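Esterase (Rhizomucor miehei, PDB 4WY5) probably hydrolyses carboxylic ester bonds as a carboxylesterase of the alpha/beta hydrolase fold. Local coordinates at residues L48-E53 against R71-E76; I79-I84 against A110-V115; L65-V70 against Y135-W140. One frame throughout, in Å; residues are numbered along the deposited sequence.

Contact 1 (L48-E53 against R71-E76)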
ATOM      1  N   LEU A  48     -23.822   3.389   4.658  1.00 38.96           N
ATOM      2  CA  LEU A  48     -23.640   3.049   3.248  1.00 34.88           C
ATOM      3  C   LEU A  48     -23.978   4.283   2.400  1.00 38.14           C
ATOM      4  O   LEU A  48     -24.942   4.998   2.694  1.00 40.81           O
ATOM      5  CB  LEU A  48     -24.515   1.850   2.852  1.00 30.70           C
ATOM      6  CG  LEU A  48     -24.353   0.497   3.575  1.00 34.32           C
ATOM      7  CD1 LEU A  48     -25.543  -0.439   3.266  1.00 29.03           C
ATOM      8  CD2 LEU A  48     -23.036  -0.184   3.214  1.00 27.08           C
ATOM      9  N   PRO A  49     -23.191   4.537   1.337  1.00 33.88           N
ATOM     10  CA  PRO A  49     -23.476   5.668   0.437  1.00 32.46           C
ATOM     11  C   PRO A  49     -24.604   5.370  -0.549  1.00 29.49           C
ATOM     12  O   PRO A  49     -24.757   4.224  -0.992  1.00 28.06           O
ATOM     13  CB  PRO A  49     -22.143   5.872  -0.299  1.00 32.86           C
ATOM     14  CG  PRO A  49     -21.509   4.505  -0.299  1.00 34.31           C
ATOM     15  CD  PRO A  49     -21.931   3.854   1.002  1.00 26.38           C
ATOM     16  N   GLU A  50     -25.371   6.393  -0.915  1.00 30.70           N
ATOM     17  CA  GLU A  50     -26.517   6.170  -1.794  1.00 31.19           C
ATOM     18  C   GLU A  50     -26.019   5.731  -3.175  1.00 25.94           C
ATOM     19  O   GLU A  50     -24.929   6.107  -3.609  1.00 23.92           O
ATOM     20  CB  GLU A  50     -27.432   7.412  -1.877  1.00 32.00           C
ATOM     21  CG  GLU A  50     -26.833   8.666  -2.544  1.00 45.29           C
ATOM     22  CD  GLU A  50     -27.889   9.707  -3.032  1.00 51.14           C
ATOM     23  OE1 GLU A  50     -29.052   9.339  -3.329  1.00 45.45           O
ATOM     24  OE2 GLU A  50     -27.540  10.906  -3.138  1.00 46.56           O
ATOM     25  N   VAL A  51     -26.798   4.885  -3.836  1.00 23.11           N
ATOM     26  CA  VAL A  51     -26.395   4.292  -5.111  1.00 26.29           C
ATOM     27  C   VAL A  51     -27.639   3.995  -5.980  1.00 30.81           C
ATOM     28  O   VAL A  51     -28.760   3.911  -5.456  1.00 23.34           O
ATOM     29  CB  VAL A  51     -25.596   2.954  -4.893  1.00 27.51           C
ATOM     30  CG1 VAL A  51     -25.250   2.354  -6.177  1.00 31.23           C
ATOM     31  CG2 VAL A  51     -24.289   3.155  -4.110  1.00 27.55           C
ATOM     32  N   ILE A  52     -27.447   3.850  -7.295  1.00 29.11           N
ATOM     33  CA  ILE A  52     -28.494   3.357  -8.185  1.00 29.33           C
ATOM     34  C   ILE A  52     -28.197   1.918  -8.622  1.00 30.56           C
ATOM     35  O   ILE A  52     -27.245   1.673  -9.356  1.00 32.56           O
ATOM     36  CB  ILE A  52     -28.648   4.244  -9.438  1.00 30.96           C
ATOM     37  CG1 ILE A  52     -28.965   5.677  -9.037  1.00 29.87           C
ATOM     38  CG2 ILE A  52     -29.767   3.719 -10.331  1.00 28.43           C
ATOM     39  CD1 ILE A  52     -28.605   6.635 -10.093  1.00 36.57           C
ATOM     40  N   GLU A  53     -29.023   0.978  -8.172  1.00 35.14           N
ATOM     41  CA  GLU A  53     -28.789  -0.464  -8.359  1.00 36.64           C
ATOM     42  C   GLU A  53     -29.832  -1.103  -9.300  1.00 36.90           C
ATOM     43  O   GLU A  53     -30.987  -0.690  -9.325  1.00 36.75           O
ATOM     44  CB  GLU A  53     -28.797  -1.172  -6.987  1.00 33.43           C
ATOM     45  CG  GLU A  53     -28.816  -2.700  -7.048  1.00 37.40           C
ATOM     46  CD  GLU A  53     -28.812  -3.369  -5.673  1.00 47.08           C
ATOM     47  OE1 GLU A  53     -29.557  -4.366  -5.496  1.00 46.03           O
ATOM     48  OE2 GLU A  53     -28.067  -2.911  -4.771  1.00 48.86           O
ATOM     49  N   ARG A  71     -24.179   1.919  -9.842  1.00 25.74           N
ATOM     50  CA  ARG A  71     -23.735   3.200 -10.426  1.00 25.22           C
ATOM     51  C   ARG A  71     -23.931   4.364  -9.425  1.00 25.87           C
ATOM     52  O   ARG A  71     -24.831   4.309  -8.589  1.00 28.38           O
ATOM     53  CB  ARG A  71     -24.510   3.466 -11.744  1.00 29.65           C
ATOM     54  CG  ARG A  71     -24.133   4.770 -12.473  1.00 36.95           C
ATOM     55  CD  ARG A  71     -25.031   5.180 -13.658  1.00 30.75           C
ATOM     56  NE  ARG A  71     -24.788   4.350 -14.838  1.00 35.99           N
ATOM     57  CZ  ARG A  71     -24.048   4.707 -15.891  1.00 28.14           C
ATOM     58  NH1 ARG A  71     -23.452   5.888 -15.944  1.00 26.23           N
ATOM     59  NH2 ARG A  71     -23.906   3.864 -16.901  1.00 35.67           N
ATOM     60  N   PRO A  72     -23.095   5.422  -9.492  1.00 27.79           N
ATOM     61  CA  PRO A  72     -23.355   6.511  -8.534  1.00 29.85           C
ATOM     62  C   PRO A  72     -24.519   7.418  -8.975  1.00 31.45           C
ATOM     63  O   PRO A  72     -24.810   7.488 -10.179  1.00 29.38           O
ATOM     64  CB  PRO A  72     -22.030   7.297  -8.512  1.00 25.16           C
ATOM     65  CG  PRO A  72     -21.034   6.457  -9.301  1.00 26.76           C
ATOM     66  CD  PRO A  72     -21.848   5.648 -10.249  1.00 22.77           C
ATOM     67  N   PRO A  73     -25.177   8.094  -8.011  1.00 30.82           N
ATOM     68  CA  PRO A  73     -26.300   9.020  -8.288  1.00 34.59           C
ATOM     69  C   PRO A  73     -25.884  10.241  -9.097  1.00 32.51           C
ATOM     70  O   PRO A  73     -24.829  10.827  -8.825  1.00 29.73           O
ATOM     71  CB  PRO A  73     -26.784   9.467  -6.893  1.00 33.41           C
ATOM     72  CG  PRO A  73     -25.821   8.897  -5.893  1.00 36.02           C
ATOM     73  CD  PRO A  73     -24.915   7.903  -6.570  1.00 30.14           C
ATOM     74  N   GLY A  74     -26.704  10.609 -10.081  1.00 32.42           N
ATOM     75  CA  GLY A  74     -26.449  11.785 -10.897  1.00 29.24           C
ATOM     76  C   GLY A  74     -25.474  11.540 -12.044  1.00 32.48           C
ATOM     77  O   GLY A  74     -24.975  12.495 -12.646  1.00 33.72           O
ATOM     78  N   THR A  75     -25.202  10.269 -12.346  1.00 26.30           N
ATOM     79  CA  THR A  75     -24.260   9.907 -13.408  1.00 27.50           C
ATOM     80  C   THR A  75     -24.895   9.057 -14.506  1.00 30.00           C
ATOM     81  O   THR A  75     -24.184   8.543 -15.395  1.00 27.65           O
ATOM     82  CB  THR A  75     -23.041   9.112 -12.860  1.00 32.42           C
ATOM     83  OG1 THR A  75     -23.469   7.806 -12.426  1.00 23.47           O
ATOM     84  CG2 THR A  75     -22.369   9.867 -11.705  1.00 26.14           C
ATOM     85  N   GLU A  76     -26.217   8.898 -14.442  1.00 28.55           N
ATOM     86  CA  GLU A  76     -26.936   8.019 -15.369  1.00 30.94           C
ATOM     87  C   GLU A  76     -26.697   8.399 -16.833  1.00 28.50           C
ATOM     88  O   GLU A  76     -26.564   7.512 -17.680  1.00 27.74           O
ATOM     89  CB  GLU A  76     -28.447   8.041 -15.078  1.00 28.86           C
ATOM     90  CG  GLU A  76     -28.875   7.575 -13.676  1.00 28.10           C
ATOM     91  CD  GLU A  76     -29.007   8.729 -12.680  1.00 35.62           C
ATOM     92  OE1 GLU A  76     -28.146   9.647 -12.698  1.00 33.24           O
ATOM     93  OE2 GLU A  76     -29.988   8.736 -11.897  1.00 29.03           O
TER

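Contact 2 (I79-I84 against A110-V115)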
ATOM      1  N   ILE A  79     -21.008   8.890 -19.352  1.00 31.74           N
ATOM      2  CA  ILE A  79     -20.315   7.662 -19.739  1.00 32.95           C
ATOM      3  C   ILE A  79     -19.149   7.368 -18.790  1.00 32.59           C
ATOM      4  O   ILE A  79     -18.249   8.190 -18.616  1.00 34.00           O
ATOM      5  CB  ILE A  79     -19.790   7.754 -21.180  1.00 32.06           C
ATOM      6  CG1 ILE A  79     -20.955   7.993 -22.145  1.00 30.67           C
ATOM      7  CG2 ILE A  79     -19.041   6.485 -21.562  1.00 29.53           C
ATOM      8  CD1 ILE A  79     -20.521   8.081 -23.593  1.00 31.00           C
ATOM      9  N   LEU A  80     -19.180   6.198 -18.163  1.00 28.38           N
ATOM     10  CA  LEU A  80     -18.218   5.852 -17.113  1.00 28.05           C
ATOM     11  C   LEU A  80     -17.313   4.684 -17.481  1.00 27.64           C
ATOM     12  O   LEU A  80     -17.659   3.859 -18.328  1.00 27.74           O
ATOM     13  CB  LEU A  80     -18.965   5.499 -15.826  1.00 26.15           C
ATOM     14  CG  LEU A  80     -19.183   6.586 -14.771  1.00 29.74           C
ATOM     15  CD1 LEU A  80     -19.623   7.885 -15.413  1.00 30.61           C
ATOM     16  CD2 LEU A  80     -20.231   6.107 -13.762  1.00 26.80           C
ATOM     17  N   PRO A  81     -16.146   4.601 -16.828  1.00 27.45           N
ATOM     18  CA  PRO A  81     -15.369   3.356 -16.895  1.00 23.29           C
ATOM     19  C   PRO A  81     -16.082   2.223 -16.135  1.00 24.39           C
ATOM     20  O   PRO A  81     -17.027   2.486 -15.386  1.00 22.46           O
ATOM     21  CB  PRO A  81     -14.032   3.731 -16.242  1.00 26.05           C
ATOM     22  CG  PRO A  81     -14.298   5.019 -15.484  1.00 27.29           C
ATOM     23  CD  PRO A  81     -15.400   5.714 -16.212  1.00 20.92           C
ATOM     24  N   VAL A  82     -15.660   0.977 -16.347  1.00 25.35           N
ATOM     25  CA  VAL A  82     -16.381  -0.176 -15.793  1.00 23.24           C
ATOM     26  C   VAL A  82     -15.464  -1.101 -14.959  1.00 24.46           C
ATOM     27  O   VAL A  82     -14.278  -1.294 -15.284  1.00 22.22           O
ATOM     28  CB  VAL A  82     -17.091  -0.983 -16.934  1.00 25.31           C
ATOM     29  CG1 VAL A  82     -16.088  -1.519 -17.964  1.00 26.28           C
ATOM     30  CG2 VAL A  82     -17.964  -2.098 -16.373  1.00 23.02           C
ATOM     31  N   LEU A  83     -16.006  -1.604 -13.842  1.00 24.29           N
ATOM     32  CA  LEU A  83     -15.300  -2.519 -12.936  1.00 18.30           C
ATOM     33  C   LEU A  83     -16.028  -3.857 -12.786  1.00 22.05           C
ATOM     34  O   LEU A  83     -17.172  -3.889 -12.328  1.00 23.97           O
ATOM     35  CB  LEU A  83     -15.140  -1.869 -11.550  1.00 21.15           C
ATOM     36  CG  LEU A  83     -14.548  -2.709 -10.412  1.00 19.67           C
ATOM     37  CD1 LEU A  83     -13.110  -3.143 -10.742  1.00 18.37           C
ATOM     38  CD2 LEU A  83     -14.603  -1.956  -9.082  1.00 17.48           C
ATOM     39  N   ILE A  84     -15.373  -4.957 -13.155  1.00 23.29           N
ATOM     40  CA  ILE A  84     -15.935  -6.300 -12.969  1.00 20.08           C
ATOM     41  C   ILE A  84     -15.601  -6.786 -11.561  1.00 24.01           C
ATOM     42  O   ILE A  84     -14.420  -6.994 -11.262  1.00 20.53           O
ATOM     43  CB  ILE A  84     -15.351  -7.308 -13.993  1.00 21.61           C
ATOM     44  CG1 ILE A  84     -15.457  -6.761 -15.420  1.00 18.37           C
ATOM     45  CG2 ILE A  84     -16.039  -8.655 -13.869  1.00 15.49           C
ATOM     46  CD1 ILE A  84     -16.896  -6.584 -15.894  1.00 16.45           C
ATOM     47  N   ALA A 110     -14.508   5.710  -6.756  1.00 23.02           N
ATOM     48  CA  ALA A 110     -13.791   5.676  -8.037  1.00 25.46           C
ATOM     49  C   ALA A 110     -14.613   6.318  -9.164  1.00 22.56           C
ATOM     50  O   ALA A 110     -14.056   6.701 -10.204  1.00 17.09           O
ATOM     51  CB  ALA A 110     -13.418   4.241  -8.413  1.00 21.92           C
ATOM     52  N   ASN A 111     -15.922   6.453  -8.924  1.00 20.98           N
ATOM     53  CA  ASN A 111     -16.880   6.987  -9.908  1.00 23.45           C
ATOM     54  C   ASN A 111     -16.960   6.063 -11.120  1.00 23.17           C
ATOM     55  O   ASN A 111     -16.586   6.449 -12.226  1.00 26.54           O
ATOM     56  CB  ASN A 111     -16.510   8.421 -10.345  1.00 19.50           C
ATOM     57  CG  ASN A 111     -17.697   9.193 -10.932  1.00 29.80           C
ATOM     58  OD1 ASN A 111     -18.831   9.043 -10.477  1.00 35.79           O
ATOM     59  ND2 ASN A 111     -17.432  10.041 -11.931  1.00 21.14           N
ATOM     60  N   VAL A 112     -17.432   4.833 -10.909  1.00 23.57           N
ATOM     61  CA  VAL A 112     -17.515   3.855 -11.993  1.00 21.07           C
ATOM     62  C   VAL A 112     -18.851   3.110 -12.042  1.00 24.66           C
ATOM     63  O   VAL A 112     -19.668   3.228 -11.138  1.00 23.42           O
ATOM     64  CB  VAL A 112     -16.405   2.803 -11.874  1.00 24.36           C
ATOM     65  CG1 VAL A 112     -15.009   3.476 -11.947  1.00 21.56           C
ATOM     66  CG2 VAL A 112     -16.562   2.021 -10.575  1.00 21.22           C
ATOM     67  N   VAL A 113     -19.043   2.315 -13.093  1.00 24.39           N
ATOM     68  CA  VAL A 113     -20.120   1.333 -13.134  1.00 25.26           C
ATOM     69  C   VAL A 113     -19.580  -0.052 -12.732  1.00 24.93           C
ATOM     70  O   VAL A 113     -18.715  -0.619 -13.417  1.00 22.90           O
ATOM     71  CB  VAL A 113     -20.757   1.244 -14.545  1.00 26.54           C
ATOM     72  CG1 VAL A 113     -21.765   0.111 -14.605  1.00 23.20           C
ATOM     73  CG2 VAL A 113     -21.416   2.574 -14.924  1.00 27.11           C
ATOM     74  N   THR A 114     -20.095  -0.599 -11.632  1.00 24.60           N
ATOM     75  CA  THR A 114     -19.652  -1.905 -11.143  1.00 20.60           C
ATOM     76  C   THR A 114     -20.621  -2.989 -11.590  1.00 21.90           C
ATOM     77  O   THR A 114     -21.817  -2.918 -11.300  1.00 26.50           O
ATOM     78  CB  THR A 114     -19.555  -1.949  -9.588  1.00 19.70           C
ATOM     79  OG1 THR A 114     -18.593  -0.997  -9.123  1.00 19.46           O
ATOM     80  CG2 THR A 114     -19.155  -3.353  -9.101  1.00 21.77           C
ATOM     81  N   VAL A 115     -20.102  -3.998 -12.282  1.00 24.27           N
ATOM     82  CA  VAL A 115     -20.905  -5.156 -12.666  1.00 24.38           C
ATOM     83  C   VAL A 115     -20.571  -6.302 -11.720  1.00 24.55           C
ATOM     84  O   VAL A 115     -19.464  -6.842 -11.750  1.00 21.88           O
ATOM     85  CB  VAL A 115     -20.650  -5.594 -14.135  1.00 24.02           C
ATOM     86  CG1 VAL A 115     -21.520  -6.808 -14.500  1.00 20.50           C
ATOM     87  CG2 VAL A 115     -20.876  -4.421 -15.122  1.00 23.34           C
TER

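Contact 3 (L65-V70 against Y135-W140)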
ATOM      1  N   LEU A  65     -26.727 -15.900 -17.408  1.00 32.42           N
ATOM      2  CA  LEU A  65     -26.060 -15.204 -16.319  1.00 26.41           C
ATOM      3  C   LEU A  65     -27.017 -14.333 -15.520  1.00 29.63           C
ATOM      4  O   LEU A  65     -28.034 -13.861 -16.043  1.00 33.81           O
ATOM      5  CB  LEU A  65     -24.942 -14.320 -16.874  1.00 29.07           C
ATOM      6  CG  LEU A  65     -23.923 -14.962 -17.814  1.00 31.77           C
ATOM      7  CD1 LEU A  65     -23.096 -13.876 -18.466  1.00 26.50           C
ATOM      8  CD2 LEU A  65     -23.023 -15.898 -17.031  1.00 30.52           C
ATOM      9  N   LYS A  66     -26.676 -14.110 -14.255  1.00 24.66           N
ATOM     10  CA  LYS A  66     -27.349 -13.108 -13.439  1.00 29.81           C
ATOM     11  C   LYS A  66     -26.342 -12.040 -13.019  1.00 29.67           C
ATOM     12  O   LYS A  66     -25.276 -12.364 -12.486  1.00 27.84           O
ATOM     13  CB  LYS A  66     -28.011 -13.744 -12.213  1.00 31.89           C
ATOM     14  CG  LYS A  66     -29.030 -12.828 -11.512  1.00 38.24           C
ATOM     15  CD  LYS A  66     -29.539 -13.489 -10.250  1.00 42.97           C
ATOM     16  CE  LYS A  66     -29.670 -14.993 -10.481  1.00 50.53           C
ATOM     17  NZ  LYS A  66     -29.791 -15.776  -9.213  1.00 57.30           N
ATOM     18  N   LEU A  67     -26.688 -10.774 -13.253  1.00 29.84           N
ATOM     19  CA  LEU A  67     -25.780  -9.656 -12.996  1.00 26.44           C
ATOM     20  C   LEU A  67     -26.430  -8.579 -12.123  1.00 30.36           C
ATOM     21  O   LEU A  67     -27.649  -8.408 -12.128  1.00 31.51           O
ATOM     22  CB  LEU A  67     -25.317  -9.015 -14.312  1.00 26.18           C
ATOM     23  CG  LEU A  67     -24.708  -9.896 -15.401  1.00 21.85           C
ATOM     24  CD1 LEU A  67     -24.346  -9.070 -16.612  1.00 27.96           C
ATOM     25  CD2 LEU A  67     -23.507 -10.647 -14.889  1.00 26.45           C
ATOM     26  N   THR A  68     -25.612  -7.865 -11.360  1.00 27.77           N
ATOM     27  CA  THR A  68     -26.088  -6.679 -10.663  1.00 29.51           C
ATOM     28  C   THR A  68     -25.242  -5.498 -11.127  1.00 28.79           C
ATOM     29  O   THR A  68     -24.013  -5.577 -11.154  1.00 26.93           O
ATOM     30  CB  THR A  68     -26.031  -6.851  -9.119  1.00 35.09           C
ATOM     31  OG1 THR A  68     -26.957  -7.874  -8.725  1.00 30.40           O
ATOM     32  CG2 THR A  68     -26.412  -5.564  -8.402  1.00 28.86           C
ATOM     33  N   ILE A  69     -25.911  -4.423 -11.538  1.00 31.42           N
ATOM     34  CA  ILE A  69     -25.239  -3.253 -12.086  1.00 30.80           C
ATOM     35  C   ILE A  69     -25.398  -2.075 -11.133  1.00 31.03           C
ATOM     36  O   ILE A  69     -26.507  -1.678 -10.808  1.00 33.75           O
ATOM     37  CB  ILE A  69     -25.790  -2.885 -13.483  1.00 35.05           C
ATOM     38  CG1 ILE A  69     -25.437  -3.978 -14.499  1.00 29.59           C
ATOM     39  CG2 ILE A  69     -25.171  -1.582 -13.970  1.00 32.77           C
ATOM     40  CD1 ILE A  69     -26.590  -4.813 -14.929  1.00 36.52           C
ATOM     41  N   VAL A  70     -24.280  -1.497 -10.712  1.00 31.97           N
ATOM     42  CA  VAL A  70     -24.275  -0.523  -9.625  1.00 23.21           C
ATOM     43  C   VAL A  70     -23.594   0.750 -10.126  1.00 24.90           C
ATOM     44  O   VAL A  70     -22.547   0.663 -10.767  1.00 25.73           O
ATOM     45  CB  VAL A  70     -23.531  -1.116  -8.391  1.00 26.92           C
ATOM     46  CG1 VAL A  70     -23.736  -0.293  -7.181  1.00 23.80           C
ATOM     47  CG2 VAL A  70     -24.018  -2.530  -8.088  1.00 28.84           C
ATOM     48  N   TYR A 135     -15.960 -15.085 -17.932  1.00 28.39           N
ATOM     49  CA  TYR A 135     -15.521 -14.754 -19.286  1.00 30.87           C
ATOM     50  C   TYR A 135     -16.730 -14.353 -20.148  1.00 31.78           C
ATOM     51  O   TYR A 135     -16.677 -13.363 -20.889  1.00 32.16           O
ATOM     52  CB  TYR A 135     -14.758 -15.931 -19.922  1.00 31.35           C
ATOM     53  CG  TYR A 135     -14.411 -15.719 -21.393  1.00 37.86           C
ATOM     54  CD1 TYR A 135     -13.404 -14.832 -21.778  1.00 32.87           C
ATOM     55  CD2 TYR A 135     -15.104 -16.405 -22.399  1.00 37.73           C
ATOM     56  CE1 TYR A 135     -13.092 -14.640 -23.124  1.00 33.23           C
ATOM     57  CE2 TYR A 135     -14.798 -16.222 -23.742  1.00 31.60           C
ATOM     58  CZ  TYR A 135     -13.796 -15.340 -24.096  1.00 33.98           C
ATOM     59  OH  TYR A 135     -13.494 -15.161 -25.423  1.00 36.17           O
ATOM     60  N   ALA A 136     -17.829 -15.090 -20.011  1.00 25.49           N
ATOM     61  CA  ALA A 136     -19.034 -14.794 -20.778  1.00 28.41           C
ATOM     62  C   ALA A 136     -19.667 -13.464 -20.377  1.00 29.98           C
ATOM     63  O   ALA A 136     -20.219 -12.757 -21.219  1.00 30.24           O
ATOM     64  CB  ALA A 136     -20.044 -15.918 -20.628  1.00 27.40           C
ATOM     65  N   ALA A 137     -19.564 -13.096 -19.103  1.00 29.17           N
ATOM     66  CA  ALA A 137     -20.113 -11.811 -18.686  1.00 31.23           C
ATOM     67  C   ALA A 137     -19.290 -10.659 -19.244  1.00 28.44           C
ATOM     68  O   ALA A 137     -19.836  -9.634 -19.659  1.00 31.33           O
ATOM     69  CB  ALA A 137     -20.185 -11.730 -17.166  1.00 33.89           C
ATOM     70  N   ILE A 138     -17.976 -10.841 -19.289  1.00 29.23           N
ATOM     71  CA  ILE A 138     -17.103  -9.821 -19.874  1.00 33.71           C
ATOM     72  C   ILE A 138     -17.461  -9.578 -21.349  1.00 32.80           C
ATOM     73  O   ILE A 138     -17.494  -8.430 -21.801  1.00 29.25           O
ATOM     74  CB  ILE A 138     -15.609 -10.213 -19.749  1.00 24.31           C
ATOM     75  CG1 ILE A 138     -15.163 -10.128 -18.282  1.00 26.47           C
ATOM     76  CG2 ILE A 138     -14.741  -9.308 -20.611  1.00 25.26           C
ATOM     77  CD1 ILE A 138     -13.699 -10.551 -18.016  1.00 26.83           C
ATOM     78  N   LEU A 139     -17.751 -10.657 -22.079  1.00 27.99           N
ATOM     79  CA  LEU A 139     -18.159 -10.544 -23.479  1.00 31.65           C
ATOM     80  C   LEU A 139     -19.457  -9.776 -23.622  1.00 30.89           C
ATOM     81  O   LEU A 139     -19.632  -9.018 -24.568  1.00 32.48           O
ATOM     82  CB  LEU A 139     -18.305 -11.924 -24.131  1.00 25.05           C
ATOM     83  CG  LEU A 139     -16.961 -12.561 -24.517  1.00 33.39           C
ATOM     84  CD1 LEU A 139     -17.109 -13.986 -25.055  1.00 32.65           C
ATOM     85  CD2 LEU A 139     -16.205 -11.673 -25.511  1.00 30.83           C
ATOM     86  N   TRP A 140     -20.358  -9.962 -22.669  1.00 29.89           N
ATOM     87  CA  TRP A 140     -21.649  -9.307 -22.723  1.00 28.64           C
ATOM     88  C   TRP A 140     -21.548  -7.801 -22.497  1.00 36.56           C
ATOM     89  O   TRP A 140     -22.198  -7.005 -23.182  1.00 38.98           O
ATOM     90  CB  TRP A 140     -22.581  -9.926 -21.693  1.00 32.18           C
ATOM     91  CG  TRP A 140     -23.936  -9.335 -21.732  1.00 36.71           C
ATOM     92  CD1 TRP A 140     -24.976  -9.736 -22.511  1.00 31.99           C
ATOM     93  CD2 TRP A 140     -24.407  -8.209 -20.971  1.00 34.35           C
ATOM     94  NE1 TRP A 140     -26.069  -8.934 -22.283  1.00 37.70           N
ATOM     95  CE2 TRP A 140     -25.747  -7.988 -21.343  1.00 38.31           C
ATOM     96  CE3 TRP A 140     -23.831  -7.380 -20.006  1.00 33.81           C
ATOM     97  CZ2 TRP A 140     -26.526  -6.965 -20.781  1.00 36.42           C
ATOM     98  CZ3 TRP A 140     -24.606  -6.356 -19.452  1.00 36.22           C
ATOM     99  CH2 TRP A 140     -25.936  -6.162 -19.843  1.00 33.65           C
TER

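Contact 1 (L48-E53 against R71-E76)
I52 and R71 form an antiparallel hydrogen-bonded pair where strand 52-60 begins and strand 63-71 ends: I52 N donates to R71 O over 3.0 Å in an almost straight bond (N-H...O 172°), and R71 N answers to I52 O at 3.1 Å with a more bent one. The pair illustrates how the open end of a hairpin, away from its turn, gives way to side-chain packing. Just beyond it, P72 to T75 make a type II beta turn, whose third position is taken by G74 with the positive phi that suits glycine. T75 OG1 donates back to P72 O at 2.6 Å, tying the turn across its own ends. The methyl CD1 of I52 reaches this turn, lying 3.8 Å from P73 CA. There it meets E76, whose side chain crosses at about a right angle; the bend at chi2 (93°) carries the carboxyl carbon to the methyl, and E76 CG lies 3.7 Å from I52 CD1. E50 packs on the ring of P73: with CG between the backbone N and the carbonyl carbon (chi1 66°), its CG lies 3.5 Å from P73 CG, and its carboxylate end continues past the same ring. V51 brings CG1 close to R71 O, the oxygen already gripped by I52 N. The guanidinium of R71 turns away, binding Q78 O and N149 O, with a weak bond to T75 O. L48, P49 and V51 touch helix 100-110, and E53 makes salt bridges with R104 of that helix and with K96. R71, P72 and T75 rest on L80 of strand 80-86.

Contact 2 (I79-I84 against A110-V115)
V82, L83 and I84 run parallel to V113, T114 and V115, a textbook case of neighbouring strands in a beta-alpha-beta unit, here joined through helix 100-110. Two nearly straight backbone bonds, V113 N to P81 O (3.1 Å) and L83 N to V113 O (2.9 Å), and a more bent third, V115 N to L83 O (2.9 Å), stitch them. On the face of V82, V113 and V115, a chi1 of 60° puts V82 CG1 between the backbone N and the carbonyl carbon and leaves CG2 anti to N, leaning over V113 O and meeting V115 CG2 at 3.9 Å. V113 CG2 lodges in the angle between L80 CB and CD2, each 3.9 Å away, the side chains crossing at about a right angle. I84 CD1 closes the row against V115 CB. L83 and T114 lie side by side, pointing the same way, with L83 CD2 4.1 Å from T114 OG1, while L83 CB meets V112 CG2 at 4.3 Å. The side chains of P81 and V112 cross at about a right angle, P81 CG 3.9 Å from V112 CG1. Across this largely buried contact the hydrogen bonds are all backbone and the side chains meet by apolar packing; the hydroxyl of T114 is satisfied by T107 OG1 of the connecting helix.

Contact 3 (L65-V70 against Y135-W140)
L65 and L67 set CG anti to the carbonyl carbon (chi1 -53° for L67), and in both an extended second torsion sends CD1 out from strand 63-71 to helix 129-143. On the helix, W140 holds CG anti to its backbone N (chi1 -178°), which starts the indole on its way back to the sheet. What results is a worked example of a helix laid on a sheet: small residues let a helix settle between larger side chains rising from the strands. L65 CD1 comes down on the backbone of the helix, 3.6 Å from A137 CA, and touches A137 CB at 3.8 Å and A136 CB at 4.3 Å. One helical turn beyond A136, the tryptophan takes up the next leucine. L67 CD1 sits 3.8 Å from W140 CE3 and 3.9 Å from W140 CZ3, on the six-membered part of the indole, the two side chains crossing obliquely. The second branch, L67 CD2, reaches A137 CB at 4.2 Å, so L67 straddles alanine and tryptophan while A137 CB is shared by the two leucines. No hydrogen bond crosses between the segments; the contact is purely apolar, and the strand and helix axes approach to 9.9 Å at an angle of 63°. The alternation of the strand does the sorting: L65 and L67 face the helix, whereas the side chains of K66 and T68 leave on the opposite side. Within that sheet, strand 63-71 is hydrogen-bonded to strand 52-60 through L65 and L67, to F116 of strand 113-117 through T68, and to D118 just beyond it through K66. The same helix also spreads over both neighbours, with W140 against V58 and S60, A136 O bonded to S60 OG, and A137 against V117.

Overall arrangement
The three contacts sample one sheet from margin to interior. Contact 1 is partly exposed and lies at strand 52-60, one of the two outermost strands within the chain, where a short backbone pairing is joined by carboxylate side chains packed on apolar groups. Contacts 2 and 3 are buried: contact 2 relies on parallel strand bonding with methyl packing, contact 3 on side-chain packing alone. Strand 63-71 links them all, since its end enters contact 1, its middle forms contact 3, and V70 O probably accepts a hydrogen bond from T114 N of contact 2. Contacts 1 and 2 also touch through P72 and N111, while V115 of contact 2 packs on L67 of contact 3.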